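Local atomic coordinates of alpha-fucosidase GH29 (Fusarium graminearum, PDB entry 4PSR), a protein that probably removes alpha-L-fucose from glycoprotein carbohydrates, as a retaining glycoside hydrolase of family GH29 built on a TIM barrel with C-terminal beta domains. Residues Asp331-Asn336 with Glu371-Thr376; Arg377-Tyr382 with Lys432-Asn437. All coordinates share one frame; numbering follows the deposited sequence.

Both contacts involve the linker that leaves the catalytic TIM barrel. Along the chain, helix 322-334 runs into strand 337-343, the eighth of the barrel, and helix 353-369 follows. Interaction 1 closes this loop by setting the end of the first helix against Glu371-Thr376, just beyond the second. The linker then continues directly into Arg377-Tyr382, where interaction 2 opens; it closes some 50 residues later at Lys432-Asn437, after strands 383-384, 405-409, 415-420 and 428-431. The two loops thus follow in series, neither nested nor crossing. The centres of the two interactions are about 15 Å apart, and Ser334, Lys335 and Asn336 pack on Ala378 and Tyr382, connecting the barrel to the beta domain.

Interaction 1 (Asp331-Asn336 with Glu371-Thr376); sequences DRVSKN and EAVYDT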
ATOM      1  N   ASP A 331       9.534   6.046   3.383  1.00  9.40           N
ATOM      2  CA  ASP A 331       8.707   7.150   2.960  1.00  9.63           C
ATOM      3  C   ASP A 331       7.226   6.881   3.201  1.00  9.55           C
ATOM      4  O   ASP A 331       6.542   7.705   3.780  1.00 11.37           O
ATOM      5  CB  ASP A 331       9.004   7.464   1.496  1.00 11.98           C
ATOM      6  CG  ASP A 331       8.350   8.744   1.038  1.00 11.66           C
ATOM      7  OD1 ASP A 331       8.857   9.838   1.382  1.00 13.12           O
ATOM      8  OD2 ASP A 331       7.351   8.702   0.265  1.00 12.02           O
ATOM      9  N   ARG A 332       6.726   5.734   2.757  0.81  9.51           N
ATOM     10  CA  ARG A 332       5.298   5.444   2.917  0.81 10.20           C
ATOM     11  C   ARG A 332       4.906   5.368   4.381  0.81 10.44           C
ATOM     12  O   ARG A 332       3.875   5.904   4.788  0.81 10.92           O
ATOM     13  CB  ARG A 332       4.869   4.139   2.228  0.81 11.25           C
ATOM     14  CG  ARG A 332       5.230   3.960   0.730  0.81 11.19           C
ATOM     15  CD  ARG A 332       4.917   5.169  -0.131  0.81 10.94           C
ATOM     16  NE  ARG A 332       6.068   5.996  -0.494  0.81 12.26           N
ATOM     17  CZ  ARG A 332       6.907   5.761  -1.494  0.81 13.37           C
ATOM     18  NH1 ARG A 332       7.911   6.625  -1.706  0.81 11.77           N
ATOM     19  NH2 ARG A 332       6.798   4.663  -2.248  0.81 12.38           N
ATOM     20  N   VAL A 333       5.728   4.713   5.188  1.00  9.97           N
ATOM     21  CA  VAL A 333       5.415   4.536   6.592  1.00  9.03           C
ATOM     22  C   VAL A 333       5.402   5.887   7.308  1.00 11.62           C
ATOM     23  O   VAL A 333       4.558   6.123   8.167  1.00 10.76           O
ATOM     24  CB  VAL A 333       6.385   3.548   7.235  1.00 11.83           C
ATOM     25  CG1 VAL A 333       6.295   3.568   8.732  1.00 16.40           C
ATOM     26  CG2 VAL A 333       6.173   2.133   6.684  1.00 10.62           C
ATOM     27  N   SER A 334       6.329   6.773   6.945  1.00 10.20           N
ATOM     28  CA  SER A 334       6.399   8.099   7.560  1.00  9.92           C
ATOM     29  C   SER A 334       5.169   8.956   7.231  1.00 12.21           C
ATOM     30  O   SER A 334       4.847   9.913   7.953  1.00 11.72           O
ATOM     31  CB  SER A 334       7.669   8.839   7.113  1.00 10.47           C
ATOM     32  OG  SER A 334       7.586   9.353   5.787  1.00 10.63           O
ATOM     33  N   LYS A 335       4.494   8.653   6.118  1.00  9.98           N
ATOM     34  CA  LYS A 335       3.323   9.420   5.663  1.00  9.92           C
ATOM     35  C   LYS A 335       2.000   8.782   6.076  1.00 10.22           C
ATOM     36  O   LYS A 335       0.953   9.198   5.570  1.00 10.20           O
ATOM     37  CB  LYS A 335       3.389   9.579   4.140  1.00 10.74           C
ATOM     38  CG  LYS A 335       4.471  10.508   3.639  1.00 12.25           C
ATOM     39  CD  LYS A 335       4.660  10.339   2.151  1.00 11.60           C
ATOM     40  CE  LYS A 335       5.634  11.366   1.550  1.00 14.74           C
ATOM     41  NZ  LYS A 335       5.920  11.046   0.119  1.00 12.19           N
ATOM     42  N   ASN A 336       2.053   7.816   6.998  1.00 10.02           N
ATOM     43  CA  ASN A 336       0.883   7.188   7.650  1.00  9.89           C
ATOM     44  C   ASN A 336       0.263   6.077   6.823  1.00 10.24           C
ATOM     45  O   ASN A 336      -0.965   5.850   6.891  1.00 11.00           O
ATOM     46  CB  ASN A 336      -0.152   8.249   8.078  1.00 11.07           C
ATOM     47  CG  ASN A 336      -1.205   7.722   9.023  1.00 10.29           C
ATOM     48  OD1 ASN A 336      -0.921   7.053  10.014  1.00 12.13           O
ATOM     49  ND2 ASN A 336      -2.456   8.085   8.739  1.00 11.06           N
ATOM     50  N   GLU A 371      12.646  -1.688  14.905  1.00 12.55           N
ATOM     51  CA  GLU A 371      12.142  -0.833  15.976  1.00 13.17           C
ATOM     52  C   GLU A 371      11.602   0.517  15.443  1.00 14.58           C
ATOM     53  O   GLU A 371      10.668   1.100  16.007  1.00 13.59           O
ATOM     54  CB  GLU A 371      13.247  -0.570  17.014  1.00 14.10           C
ATOM     55  CG  GLU A 371      12.780   0.332  18.155  1.00 13.81           C
ATOM     56  CD  GLU A 371      13.865   0.677  19.170  1.00 17.41           C
ATOM     57  OE1 GLU A 371      14.965   0.103  19.124  1.00 21.02           O
ATOM     58  OE2 GLU A 371      13.607   1.564  19.991  1.00 18.01           O
ATOM     59  N   ALA A 372      12.217   1.025  14.384  1.00 12.61           N
ATOM     60  CA  ALA A 372      11.827   2.297  13.792  1.00 14.27           C
ATOM     61  C   ALA A 372      10.652   2.183  12.804  1.00 11.15           C
ATOM     62  O   ALA A 372      10.189   3.199  12.285  1.00 12.28           O
ATOM     63  CB  ALA A 372      13.027   2.946  13.102  1.00 14.56           C
ATOM     64  N   VAL A 373      10.237   0.953  12.519  1.00 11.75           N
ATOM     65  CA  VAL A 373       9.243   0.685  11.479  1.00 10.37           C
ATOM     66  C   VAL A 373       8.029  -0.012  12.086  1.00  9.02           C
ATOM     67  O   VAL A 373       6.954   0.593  12.211  1.00 10.60           O
ATOM     68  CB  VAL A 373       9.868  -0.116  10.316  1.00 11.20           C
ATOM     69  CG1 VAL A 373       8.821  -0.392   9.228  1.00 12.54           C
ATOM     70  CG2 VAL A 373      11.046   0.651   9.716  1.00 14.12           C
ATOM     71  N   TYR A 374       8.148  -1.288  12.425  1.00 10.70           N
ATOM     72  CA  TYR A 374       7.011  -2.011  12.970  1.00  9.84           C
ATOM     73  C   TYR A 374       6.499  -1.341  14.217  1.00 10.85           C
ATOM     74  O   TYR A 374       7.273  -0.827  15.035  1.00 12.72           O
ATOM     75  CB  TYR A 374       7.416  -3.413  13.339  1.00 11.69           C
ATOM     76  CG  TYR A 374       8.031  -4.221  12.219  1.00 10.08           C
ATOM     77  CD1 TYR A 374       7.306  -4.592  11.092  1.00 11.93           C
ATOM     78  CD2 TYR A 374       9.322  -4.710  12.346  1.00 10.42           C
ATOM     79  CE1 TYR A 374       7.883  -5.400  10.100  1.00 11.67           C
ATOM     80  CE2 TYR A 374       9.913  -5.491  11.383  1.00 11.97           C
ATOM     81  CZ  TYR A 374       9.185  -5.866  10.269  1.00 12.20           C
ATOM     82  OH  TYR A 374       9.762  -6.667   9.330  1.00 12.70           O
ATOM     83  N   ASP A 375       5.178  -1.363  14.366  1.00 11.08           N
ATOM     84  CA  ASP A 375       4.527  -0.919  15.601  1.00 11.32           C
ATOM     85  C   ASP A 375       4.664   0.573  15.865  1.00 13.43           C
ATOM     86  O   ASP A 375       4.255   1.035  16.919  1.00 15.47           O
ATOM     87  CB  ASP A 375       5.061  -1.694  16.838  1.00 12.88           C
ATOM     88  CG  ASP A 375       4.927  -3.194  16.707  1.00 23.04           C
ATOM     89  OD1 ASP A 375       4.142  -3.699  15.897  1.00 17.52           O
ATOM     90  OD2 ASP A 375       5.678  -3.895  17.414  1.00 34.29           O
ATOM     91  N   THR A 376       5.192   1.343  14.919  1.00 11.05           N
ATOM     92  CA  THR A 376       5.300   2.796  15.060  1.00 10.82           C
ATOM     93  C   THR A 376       4.100   3.484  14.397  1.00 10.92           C
ATOM     94  O   THR A 376       3.276   2.837  13.750  1.00 10.86           O
ATOM     95  CB  THR A 376       6.596   3.376  14.423  1.00 11.49           C
ATOM     96  OG1 THR A 376       6.560   3.264  12.981  1.00 11.43           O
ATOM     97  CG2 THR A 376       7.863   2.715  14.970  1.00 11.64           C
TER
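Val333 meets Val373 through methyl groups and Thr376 at its hydroxyl, with no flat group taking part across the contact; the Arg332 guanidinium instead, in one of its two conformers, holds Asp331 OD2 at its edge, in plane, through NE and NH1. NE uses the anti lone pair of the carboxylate oxygen, whereas Arg332 NH1, 2.9 Å from Asp331 OD2, approaches from above the carboxylate plane. Lys335 NZ adds a third donor to Asp331 OD2 on the syn side at 2.8 Å, and Arg406 of strand 405-409 pairs with OD1. Val333 points at the linker and spreads its two methyls: CG2 is 4.5 Å from Val373 CG1, and CG1 is 4.3 Å from Thr376 OG1. Turned back within a type II turn, Thr376 OG1 donates to Val373 O at 2.8 Å, tilted 30° from the carbonyl plane. Thr408 of strand 405-409 touches both Val333 and Thr376, while Leu366 of helix 353-369 packs on Val373. The helix end, finished by a Schellman motif with Asn336 at C-prime, thus meets the exit linker in a buried, largely apolar contact. With Thr376 OG1 so engaged and no hydrogen bond or salt bridge between the segments, cohesion rests on van der Waals packing.

Interaction 2 (Arg377-Tyr382 with Lys432-Asn437); sequences RAWDIY and KNLGSN
Ile381 and Asn433 approach from opposite directions and make the tightest part of the contact, a methyl lying over the face of a carboxamide. Ile381 CD1 lies 3.3 Å from Asn433 OD1 and 3.5 Å from Asn433 CG, while the other branch, Ile381 CG2, comes to 3.8 Å from Asn433 ND2. The isoleucine reaches this far because CG1 stands anti to the carbonyl carbon and the chain is extended beyond it (chi2 167°), which brings CD1 against the Asn433 carboxamide. A second, apolar group of contacts surrounds Trp379. Its CH2 is 4.1 Å from Leu434 CD2 and its CZ3 4.3 Å from Asn433 CB; both partners sit obliquely to the ring. Having CG anti to the backbone N (chi1 -161°) places the far rim of the indole beside these two side chains. Trp379 also meets Phe407 edge-to-face and touches Leu416, which Leu434 touches as well, so the pair packs beside the antiparallel sheet of the C-terminal beta domain, one of whose outermost strands, 383-384, begins just after this segment. No hydrogen bond joins the two segments; the polar end of Asn433 is bonded to Glu384. Asn433 ND2 donates to Glu384 OE2 and Lys432 N to Glu384 OE1, so one carboxylate binds two successive residues of the 3-10 turn and holds the carboxamide with its face to Ile381 CD1. Within the loop, Gly435 N bonds to Lys432 O at 3.2 Å.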
ATOM      1  N   ARG A 377       3.996   4.781  14.599  1.00  9.85           N
ATOM      2  CA  ARG A 377       3.017   5.602  13.920  1.00 10.95           C
ATOM      3  C   ARG A 377       3.722   6.835  13.359  1.00 11.01           C
ATOM      4  O   ARG A 377       4.803   7.255  13.821  1.00 11.66           O
ATOM      5  CB  ARG A 377       1.927   6.047  14.899  1.00 12.07           C
ATOM      6  CG  ARG A 377       1.087   4.922  15.510  1.00 13.31           C
ATOM      7  CD  ARG A 377       0.240   4.235  14.443  1.00 11.84           C
ATOM      8  NE  ARG A 377      -0.607   3.171  15.004  1.00 13.52           N
ATOM      9  CZ  ARG A 377      -0.251   1.897  15.127  1.00 12.72           C
ATOM     10  NH1 ARG A 377       0.930   1.446  14.728  1.00 12.50           N
ATOM     11  NH2 ARG A 377      -1.088   1.019  15.657  1.00 12.47           N
ATOM     12  N   ALA A 378       3.089   7.455  12.379  1.00 11.46           N
ATOM     13  CA  ALA A 378       3.602   8.661  11.793  1.00 11.32           C
ATOM     14  C   ALA A 378       3.640   9.779  12.824  1.00 12.79           C
ATOM     15  O   ALA A 378       2.817   9.831  13.755  1.00 13.48           O
ATOM     16  CB  ALA A 378       2.698   9.060  10.616  1.00 11.67           C
ATOM     17  N   TRP A 379       4.596  10.678  12.647  1.00 11.64           N
ATOM     18  CA  TRP A 379       4.661  11.917  13.421  1.00 11.83           C
ATOM     19  C   TRP A 379       3.668  12.896  12.769  1.00 13.97           C
ATOM     20  O   TRP A 379       2.819  12.456  12.014  1.00 16.35           O
ATOM     21  CB  TRP A 379       6.081  12.456  13.390  1.00 13.34           C
ATOM     22  CG  TRP A 379       6.417  13.446  14.468  1.00 13.57           C
ATOM     23  CD1 TRP A 379       5.853  13.535  15.708  1.00 17.49           C
ATOM     24  CD2 TRP A 379       7.425  14.458  14.406  1.00 12.70           C
ATOM     25  NE1 TRP A 379       6.452  14.557  16.423  1.00 17.22           N
ATOM     26  CE2 TRP A 379       7.404  15.150  15.637  1.00 12.77           C
ATOM     27  CE3 TRP A 379       8.312  14.874  13.414  1.00 14.60           C
ATOM     28  CZ2 TRP A 379       8.260  16.206  15.910  1.00 15.51           C
ATOM     29  CZ3 TRP A 379       9.183  15.922  13.696  1.00 14.76           C
ATOM     30  CH2 TRP A 379       9.136  16.578  14.943  1.00 14.14           C
ATOM     31  N   ASP A 380       3.745  14.203  13.041  1.00 13.42           N
ATOM     32  CA  ASP A 380       2.883  15.134  12.308  1.00 15.54           C
ATOM     33  C   ASP A 380       3.573  15.706  11.080  1.00 13.41           C
ATOM     34  O   ASP A 380       2.948  16.386  10.289  1.00 15.81           O
ATOM     35  CB  ASP A 380       2.321  16.260  13.183  1.00 19.16           C
ATOM     36  CG  ASP A 380       1.340  15.744  14.248  1.00 22.57           C
ATOM     37  OD1 ASP A 380       0.472  14.882  13.963  1.00 18.44           O
ATOM     38  OD2 ASP A 380       1.468  16.185  15.402  1.00 23.09           O
ATOM     39  N   ILE A 381       4.875  15.453  10.954  1.00 13.13           N
ATOM     40  CA  ILE A 381       5.664  15.859   9.798  1.00 12.75           C
ATOM     41  C   ILE A 381       6.393  14.611   9.325  1.00 12.59           C
ATOM     42  O   ILE A 381       6.975  13.906  10.144  1.00 13.66           O
ATOM     43  CB  ILE A 381       6.673  16.960  10.200  1.00 14.63           C
ATOM     44  CG1 ILE A 381       5.928  18.231  10.647  1.00 15.75           C
ATOM     45  CG2 ILE A 381       7.626  17.267   9.034  1.00 15.79           C
ATOM     46  CD1 ILE A 381       6.819  19.246  11.354  1.00 22.43           C
ATOM     47  N   TYR A 382       6.312  14.272   8.038  1.00 11.42           N
ATOM     48  CA  TYR A 382       6.813  12.948   7.609  1.00 11.83           C
ATOM     49  C   TYR A 382       8.331  12.883   7.463  1.00 12.32           C
ATOM     50  O   TYR A 382       8.924  11.821   7.599  1.00 11.50           O
ATOM     51  CB  TYR A 382       6.155  12.444   6.321  1.00 12.17           C
ATOM     52  CG  TYR A 382       6.540  13.189   5.100  1.00 11.59           C
ATOM     53  CD1 TYR A 382       7.686  12.869   4.399  1.00 11.81           C
ATOM     54  CD2 TYR A 382       5.736  14.219   4.636  1.00 15.35           C
ATOM     55  CE1 TYR A 382       8.041  13.588   3.250  1.00 17.02           C
ATOM     56  CE2 TYR A 382       6.070  14.927   3.526  1.00 21.63           C
ATOM     57  CZ  TYR A 382       7.201  14.610   2.841  1.00 16.90           C
ATOM     58  OH  TYR A 382       7.510  15.335   1.715  1.00 32.43           O
ATOM     59  N   LYS A 432      15.704  19.960  10.955  1.00 14.38           N
ATOM     60  CA  LYS A 432      15.157  21.309  10.930  1.00 14.73           C
ATOM     61  C   LYS A 432      13.957  21.492  11.841  1.00 18.33           C
ATOM     62  O   LYS A 432      13.774  22.554  12.447  1.00 18.59           O
ATOM     63  CB  LYS A 432      14.788  21.716   9.514  1.00 18.48           C
ATOM     64  CG  LYS A 432      15.991  21.821   8.596  1.00 19.64           C
ATOM     65  CD  LYS A 432      15.558  22.218   7.172  1.00 22.63           C
ATOM     66  CE  LYS A 432      16.744  22.610   6.301  1.00 66.38           C
ATOM     67  NZ  LYS A 432      17.426  23.837   6.807  1.00 67.41           N
ATOM     68  N   ASN A 433      13.106  20.472  11.921  1.00 17.17           N
ATOM     69  CA  ASN A 433      11.893  20.592  12.699  1.00 16.66           C
ATOM     70  C   ASN A 433      12.070  20.474  14.202  1.00 15.04           C
ATOM     71  O   ASN A 433      11.092  20.504  14.933  1.00 18.82           O
ATOM     72  CB  ASN A 433      10.804  19.634  12.168  1.00 14.51           C
ATOM     73  CG  ASN A 433      10.214  20.127  10.875  1.00 20.78           C
ATOM     74  OD1 ASN A 433       9.477  21.107  10.853  1.00 21.31           O
ATOM     75  ND2 ASN A 433      10.577  19.485   9.783  1.00 17.53           N
ATOM     76  N   LEU A 434      13.322  20.370  14.657  1.00 16.28           N
ATOM     77  CA  LEU A 434      13.626  20.431  16.082  1.00 17.44           C
ATOM     78  C   LEU A 434      14.590  21.583  16.396  1.00 18.49           C
ATOM     79  O   LEU A 434      15.145  21.625  17.500  1.00 19.00           O
ATOM     80  CB  LEU A 434      14.184  19.094  16.574  1.00 17.38           C
ATOM     81  CG  LEU A 434      13.204  17.897  16.533  1.00 17.61           C
ATOM     82  CD1 LEU A 434      13.955  16.634  16.897  1.00 21.05           C
ATOM     83  CD2 LEU A 434      12.008  18.117  17.452  1.00 21.20           C
ATOM     84  N   GLY A 435      14.767  22.495  15.439  1.00 18.49           N
ATOM     85  CA  GLY A 435      15.574  23.702  15.646  1.00 22.99           C
ATOM     86  C   GLY A 435      14.801  24.760  16.426  1.00 20.06           C
ATOM     87  O   GLY A 435      13.641  24.563  16.767  1.00 18.76           O
ATOM     88  N   SER A 436      15.448  25.891  16.703  0.53 21.79           N
ATOM     89  CA  SER A 436      14.800  26.940  17.474  0.53 21.34           C
ATOM     90  C   SER A 436      13.739  27.653  16.652  0.53 22.74           C
ATOM     91  O   SER A 436      12.735  28.120  17.198  0.53 24.59           O
ATOM     92  CB  SER A 436      15.826  27.939  18.029  0.53 23.06           C
ATOM     93  OG  SER A 436      16.642  27.320  19.004  0.53 26.24           O
ATOM     94  N   ASN A 437      13.936  27.726  15.339  1.00 22.12           N
ATOM     95  CA  ASN A 437      12.941  28.350  14.462  1.00 21.02           C
ATOM     96  C   ASN A 437      11.630  27.579  14.547  1.00 19.36           C
ATOM     97  O   ASN A 437      10.547  28.141  14.392  1.00 20.05           O
ATOM     98  CB  ASN A 437      13.391  28.393  12.997  1.00 24.35           C
ATOM     99  CG  ASN A 437      14.436  29.452  12.731  1.00 33.40           C
ATOM    100  OD1 ASN A 437      14.666  30.332  13.559  1.00 25.37           O
ATOM    101  ND2 ASN A 437      15.063  29.388  11.558  1.00 30.20           N
TER